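Local coordinates for prolyl endopeptidase (Myxococcus xanthus, PDB 2BKL), which probably cleaves oligopeptides on the carboxyl side of proline, and of alanine less readily, as a serine peptidase of family S9A, at residues W175-P188 with P199-T211. Numbering follows the deposited sequence.
Sequences WTPDSKGFYYEWLP and PGYTTIRYHTLGT. With SO4 (sulfate ion), chain F.
Tyr184 OH takes two hydrogen bonds from Arg205, from NE at 2.9 Å and from NH2 at 2.8 Å. Both are bent, and the oxygen lies 20° out of the guanidinium plane. Asp216 is hydrogen-bonded to the same hydroxyl. One face of the guanidinium lies flat on Trp186, the planes 6° apart, with Arg205 CZ 3.6 Å from the centroid of the six-membered ring. The first torsion of Trp186 (chi1 -176°) turns CG opposite the backbone N and lays the indole against Arg205. With an alanine here the indole is gone, and the guanidinium, still bonded to Tyr184 OH, would probably be held less firmly in its plane.

Tyr183 and Tyr206 meet on the other face of the sheet. The edge of Tyr206 points at the Tyr183 ring in a T-shaped pair, with CD1 of Tyr206 over the ring centre. At the far end Tyr206 OH lies 2.7 Å from Thr176 OG1. Backbone hydrogen bonds pair strands 181-186 and 203-208 as antiparallel neighbours, the middle two strands of a four-stranded blade of the beta-propeller. The tyrosine hydroxyl and the indole face probably stabilise the arginine's positive charge within the blade, with Asp216 a weak, long ion-pair partner.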
loop_
_atom_site.group_PDB
_atom_site.type_symbol
_atom_site.label_atom_id
_atom_site.label_comp_id
_atom_site.label_asym_id
_atom_site.label_seq_id
_atom_site.Cartn_x
_atom_site.Cartn_y
_atom_site.Cartn_z
ATOM N N TRP A 175 2.468 17.519 15.645
ATOM C CA TRP A 175 2.873 18.763 16.283
ATOM C C TRP A 175 1.816 19.292 17.241
ATOM O O TRP A 175 0.621 19.277 16.927
ATOM C CB TRP A 175 3.149 19.815 15.244
ATOM C CG TRP A 175 4.326 19.608 14.387
ATOM C CD1 TRP A 175 4.364 19.043 13.150
ATOM C CD2 TRP A 175 5.655 20.067 14.663
ATOM N NE1 TRP A 175 5.643 19.088 12.660
ATOM C CE2 TRP A 175 6.451 19.729 13.563
ATOM C CE3 TRP A 175 6.253 20.736 15.742
ATOM C CZ2 TRP A 175 7.818 20.028 13.506
ATOM C CZ3 TRP A 175 7.590 21.030 15.689
ATOM C CH2 TRP A 175 8.359 20.686 14.569
ATOM N N THR A 176 2.237 19.740 18.409
ATOM C CA THR A 176 1.323 20.471 19.285
ATOM C C THR A 176 1.048 21.866 18.738
ATOM O O THR A 176 1.836 22.383 17.969
ATOM C CB THR A 176 1.853 20.535 20.719
ATOM O OG1 THR A 176 3.260 20.788 20.723
ATOM C CG2 THR A 176 1.708 19.160 21.392
ATOM N N PRO A 177 -0.084 22.465 19.100
ATOM C CA PRO A 177 -0.446 23.803 18.591
ATOM C C PRO A 177 0.613 24.895 18.822
ATOM O O PRO A 177 0.649 25.855 18.034
ATOM C CB PRO A 177 -1.736 24.127 19.335
ATOM C CG PRO A 177 -2.249 22.891 19.906
ATOM C CD PRO A 177 -1.147 21.886 19.942
ATOM N N ASP A 178 1.457 24.764 19.846
ATOM C CA ASP A 178 2.524 25.737 20.110
ATOM C C ASP A 178 3.750 25.591 19.220
ATOM O O ASP A 178 4.674 26.395 19.312
ATOM C CB ASP A 178 2.941 25.688 21.582
ATOM C CG ASP A 178 3.475 24.315 22.027
ATOM O OD1 ASP A 178 3.702 23.423 21.171
ATOM O OD2 ASP A 178 3.708 24.067 23.244
ATOM N N SER A 179 3.744 24.567 18.372
ATOM C CA SER A 179 4.849 24.268 17.452
ATOM C C SER A 179 6.173 24.031 18.187
ATOM O O SER A 179 7.247 24.119 17.566
ATOM C CB SER A 179 5.037 25.379 16.402
ATOM O OG SER A 179 3.883 25.489 15.611
ATOM N N LYS A 180 6.097 23.676 19.462
ATOM C CA LYS A 180 7.297 23.500 20.275
ATOM C C LYS A 180 7.820 22.061 20.289
ATOM O O LYS A 180 8.934 21.813 20.773
ATOM C CB LYS A 180 7.038 23.977 21.707
ATOM C CG LYS A 180 6.865 25.497 21.789
ATOM C CD LYS A 180 7.163 26.071 23.157
ATOM C CE LYS A 180 7.080 27.602 23.175
ATOM N NZ LYS A 180 7.933 28.226 22.113
ATOM N N GLY A 181 7.064 21.133 19.713
ATOM C CA GLY A 181 7.479 19.742 19.663
ATOM C C GLY A 181 6.355 18.890 19.107
ATOM O O GLY A 181 5.296 19.398 18.656
ATOM N N PHE A 182 6.570 17.588 19.062
ATOM C CA PHE A 182 5.608 16.693 18.444
ATOM C C PHE A 182 5.567 15.329 19.144
ATOM O O PHE A 182 6.565 14.856 19.721
ATOM C CB PHE A 182 5.915 16.518 16.967
ATOM C CG PHE A 182 7.336 16.124 16.666
ATOM C CD1 PHE A 182 7.746 14.777 16.767
ATOM C CD2 PHE A 182 8.251 17.067 16.210
ATOM C CE1 PHE A 182 9.069 14.430 16.467
ATOM C CE2 PHE A 182 9.577 16.700 15.903
ATOM C CZ PHE A 182 9.958 15.397 16.021
ATOM N N TYR A 183 4.387 14.722 19.129
ATOM C CA TYR A 183 4.201 13.316 19.499
ATOM C C TYR A 183 4.591 12.428 18.341
ATOM O O TYR A 183 4.366 12.764 17.185
ATOM C CB TYR A 183 2.734 13.053 19.835
ATOM C CG TYR A 183 2.246 13.752 21.087
ATOM C CD1 TYR A 183 2.394 13.176 22.357
ATOM C CD2 TYR A 183 1.588 14.975 21.015
ATOM C CE1 TYR A 183 1.945 13.789 23.469
ATOM C CE2 TYR A 183 1.161 15.615 22.153
ATOM C CZ TYR A 183 1.325 15.008 23.373
ATOM O OH TYR A 183 0.889 15.603 24.534
ATOM N N TYR A 184 5.152 11.268 18.630
ATOM C CA TYR A 184 5.540 10.347 17.564
ATOM C C TYR A 184 5.705 8.932 18.101
ATOM O O TYR A 184 5.867 8.709 19.298
ATOM C CB TYR A 184 6.838 10.804 16.857
ATOM C CG TYR A 184 8.053 10.715 17.751
ATOM C CD1 TYR A 184 8.280 11.617 18.787
ATOM C CD2 TYR A 184 8.925 9.654 17.648
ATOM C CE1 TYR A 184 9.383 11.495 19.638
ATOM C CE2 TYR A 184 10.033 9.535 18.489
ATOM C CZ TYR A 184 10.246 10.443 19.497
ATOM O OH TYR A 184 11.326 10.315 20.339
ATOM N N GLU A 185 5.679 7.994 17.171
ATOM C CA GLU A 185 5.824 6.558 17.405
ATOM C C GLU A 185 7.287 6.196 17.234
ATOM O O GLU A 185 7.889 6.490 16.206
ATOM C CB GLU A 185 5.011 5.787 16.387
ATOM C CG GLU A 185 3.513 6.060 16.365
ATOM C CD GLU A 185 3.054 7.459 15.928
ATOM O OE1 GLU A 185 3.699 8.136 15.127
ATOM O OE2 GLU A 185 1.986 7.935 16.416
ATOM N N TRP A 186 7.863 5.570 18.264
ATOM C CA TRP A 186 9.299 5.340 18.364
ATOM C C TRP A 186 9.609 3.856 18.588
ATOM O O TRP A 186 8.930 3.191 19.365
ATOM C CB TRP A 186 9.864 6.137 19.554
ATOM C CG TRP A 186 11.338 6.040 19.662
ATOM C CD1 TRP A 186 12.278 6.498 18.773
ATOM C CD2 TRP A 186 12.066 5.460 20.741
ATOM N NE1 TRP A 186 13.545 6.216 19.237
ATOM C CE2 TRP A 186 13.441 5.600 20.449
ATOM C CE3 TRP A 186 11.696 4.847 21.935
ATOM C CZ2 TRP A 186 14.438 5.129 21.306
ATOM C CZ3 TRP A 186 12.686 4.383 22.789
ATOM C CH2 TRP A 186 14.031 4.528 22.468
ATOM N N LEU A 187 10.670 3.362 17.948
ATOM C CA LEU A 187 11.227 2.033 18.233
ATOM C C LEU A 187 12.601 2.175 18.861
ATOM O O LEU A 187 13.419 2.972 18.396
ATOM C CB LEU A 187 11.373 1.225 16.953
ATOM C CG LEU A 187 10.094 0.765 16.285
ATOM C CD1 LEU A 187 10.368 0.227 14.910
ATOM C CD2 LEU A 187 9.419 -0.306 17.112
ATOM N N PRO A 188 12.885 1.410 19.912
ATOM C CA PRO A 188 14.221 1.427 20.523
ATOM C C PRO A 188 15.218 0.732 19.587
ATOM O O PRO A 188 14.802 -0.042 18.736
ATOM C CB PRO A 188 14.003 0.620 21.810
ATOM C CG PRO A 188 12.984 -0.338 21.441
ATOM C CD PRO A 188 12.005 0.421 20.564
ATOM N N PRO A 199 8.287 -5.232 16.271
ATOM C CA PRO A 199 7.029 -4.479 16.208
ATOM C C PRO A 199 6.267 -4.341 17.530
ATOM O O PRO A 199 5.412 -3.448 17.649
ATOM C CB PRO A 199 6.218 -5.232 15.163
ATOM C CG PRO A 199 7.166 -5.912 14.308
ATOM C CD PRO A 199 8.327 -6.298 15.249
ATOM N N GLY A 200 6.564 -5.198 18.497
ATOM C CA GLY A 200 5.914 -5.109 19.790
ATOM C C GLY A 200 6.529 -4.070 20.714
ATOM O O GLY A 200 6.073 -3.952 21.850
ATOM N N TYR A 201 7.528 -3.308 20.256
ATOM C CA TYR A 201 8.251 -2.366 21.115
ATOM C C TYR A 201 7.979 -0.895 20.839
ATOM O O TYR A 201 8.531 -0.021 21.523
ATOM C CB TYR A 201 9.757 -2.653 21.050
ATOM C CG TYR A 201 10.129 -3.887 21.842
ATOM C CD1 TYR A 201 10.030 -5.161 21.289
ATOM C CD2 TYR A 201 10.522 -3.791 23.174
ATOM C CE1 TYR A 201 10.350 -6.269 22.026
ATOM C CE2 TYR A 201 10.840 -4.910 23.890
ATOM C CZ TYR A 201 10.755 -6.139 23.320
ATOM O OH TYR A 201 11.074 -7.280 24.034
ATOM N N THR A 202 7.095 -0.622 19.897
ATOM C CA THR A 202 6.696 0.748 19.587
ATOM C C THR A 202 6.210 1.428 20.828
ATOM O O THR A 202 5.353 0.877 21.540
ATOM C CB THR A 202 5.573 0.767 18.539
ATOM O OG1 THR A 202 5.968 -0.004 17.388
ATOM C CG2 THR A 202 5.349 2.164 18.005
ATOM N N THR A 203 6.657 2.663 20.996
ATOM C CA THR A 203 6.280 3.492 22.101
ATOM C C THR A 203 5.829 4.848 21.586
ATOM O O THR A 203 6.310 5.313 20.563
ATOM C CB THR A 203 7.515 3.636 23.008
ATOM O OG1 THR A 203 7.951 2.306 23.384
ATOM C CG2 THR A 203 7.183 4.287 24.280
ATOM N N ILE A 204 4.920 5.502 22.283
ATOM C CA ILE A 204 4.625 6.891 21.959
ATOM C C ILE A 204 5.472 7.798 22.826
ATOM O O ILE A 204 5.484 7.616 24.035
ATOM C CB ILE A 204 3.144 7.231 22.146
ATOM C CG1 ILE A 204 2.232 6.224 21.446
ATOM C CG2 ILE A 204 2.865 8.676 21.693
ATOM C CD1 ILE A 204 2.434 6.035 19.975
ATOM N N ARG A 205 6.206 8.717 22.189
ATOM C CA ARG A 205 7.043 9.699 22.874
ATOM C C ARG A 205 6.676 11.122 22.451
ATOM O O ARG A 205 5.971 11.316 21.477
ATOM C CB ARG A 205 8.520 9.428 22.617
ATOM C CG ARG A 205 8.946 8.027 23.113
ATOM C CD ARG A 205 10.407 7.949 23.517
ATOM N NE ARG A 205 11.297 8.391 22.453
ATOM C CZ ARG A 205 12.632 8.420 22.566
ATOM N NH1 ARG A 205 13.209 7.986 23.691
ATOM N NH2 ARG A 205 13.386 8.871 21.572
ATOM N N TYR A 206 7.145 12.098 23.218
ATOM C CA TYR A 206 7.001 13.513 22.868
ATOM C C TYR A 206 8.386 14.091 22.762
ATOM O O TYR A 206 9.185 13.987 23.703
ATOM C CB TYR A 206 6.190 14.327 23.879
ATOM C CG TYR A 206 5.965 15.754 23.407
ATOM C CD1 TYR A 206 4.930 16.047 22.560
ATOM C CD2 TYR A 206 6.800 16.791 23.774
ATOM C CE1 TYR A 206 4.719 17.331 22.078
ATOM C CE2 TYR A 206 6.598 18.083 23.303
ATOM C CZ TYR A 206 5.540 18.344 22.460
ATOM O OH TYR A 206 5.358 19.631 21.993
ATOM N N HIS A 207 8.682 14.708 21.636
ATOM C CA HIS A 207 9.970 15.352 21.433
ATOM C C HIS A 207 9.779 16.866 21.513
ATOM O O HIS A 207 9.006 17.448 20.743
ATOM C CB HIS A 207 10.589 15.003 20.091
ATOM C CG HIS A 207 11.892 15.692 19.886
ATOM N ND1 HIS A 207 12.923 15.548 20.780
ATOM C CD2 HIS A 207 12.301 16.601 18.975
ATOM C CE1 HIS A 207 13.934 16.310 20.404
ATOM N NE2 HIS A 207 13.593 16.955 19.310
ATOM N N THR A 208 10.460 17.496 22.457
ATOM C CA THR A 208 10.504 18.955 22.529
ATOM C C THR A 208 11.642 19.458 21.640
ATOM O O THR A 208 12.790 19.011 21.787
ATOM C CB THR A 208 10.726 19.390 23.979
ATOM O OG1 THR A 208 9.596 19.021 24.805
ATOM C CG2 THR A 208 10.838 20.938 24.079
ATOM N N LEU A 209 11.359 20.340 20.694
ATOM C CA LEU A 209 12.385 20.830 19.783
ATOM C C LEU A 209 13.506 21.476 20.565
ATOM O O LEU A 209 13.256 22.240 21.512
ATOM C CB LEU A 209 11.842 21.890 18.821
ATOM C CG LEU A 209 10.919 21.501 17.683
ATOM C CD1 LEU A 209 10.786 22.670 16.678
ATOM C CD2 LEU A 209 11.389 20.256 16.969
ATOM N N GLY A 210 14.731 21.191 20.149
ATOM C CA GLY A 210 15.904 21.801 20.731
ATOM C C GLY A 210 16.468 21.061 21.917
ATOM O O GLY A 210 17.477 21.483 22.454
ATOM N N THR A 211 15.862 19.934 22.288
ATOM C CA THR A 211 16.359 19.146 23.401
ATOM C C THR A 211 16.832 17.822 22.887
ATOM O O THR A 211 16.429 17.393 21.804
ATOM C CB THR A 211 15.266 18.913 24.457
ATOM O OG1 THR A 211 14.227 18.092 23.903
ATOM C CG2 THR A 211 14.588 20.216 24.829
HETATM S S SO4 F . -0.137 23.276 23.406
HETATM O O1 SO4 F . 0.785 22.994 24.504
HETATM O O2 SO4 F . 0.687 23.339 22.225
HETATM O O3 SO4 F . -1.200 22.269 23.412
HETATM O O4 SO4 F . -0.767 24.596 23.585
HETATM O O HOH W 1 5.156 21.746 24.092
HETATM O O HOH W 2 10.810 23.583 21.689
#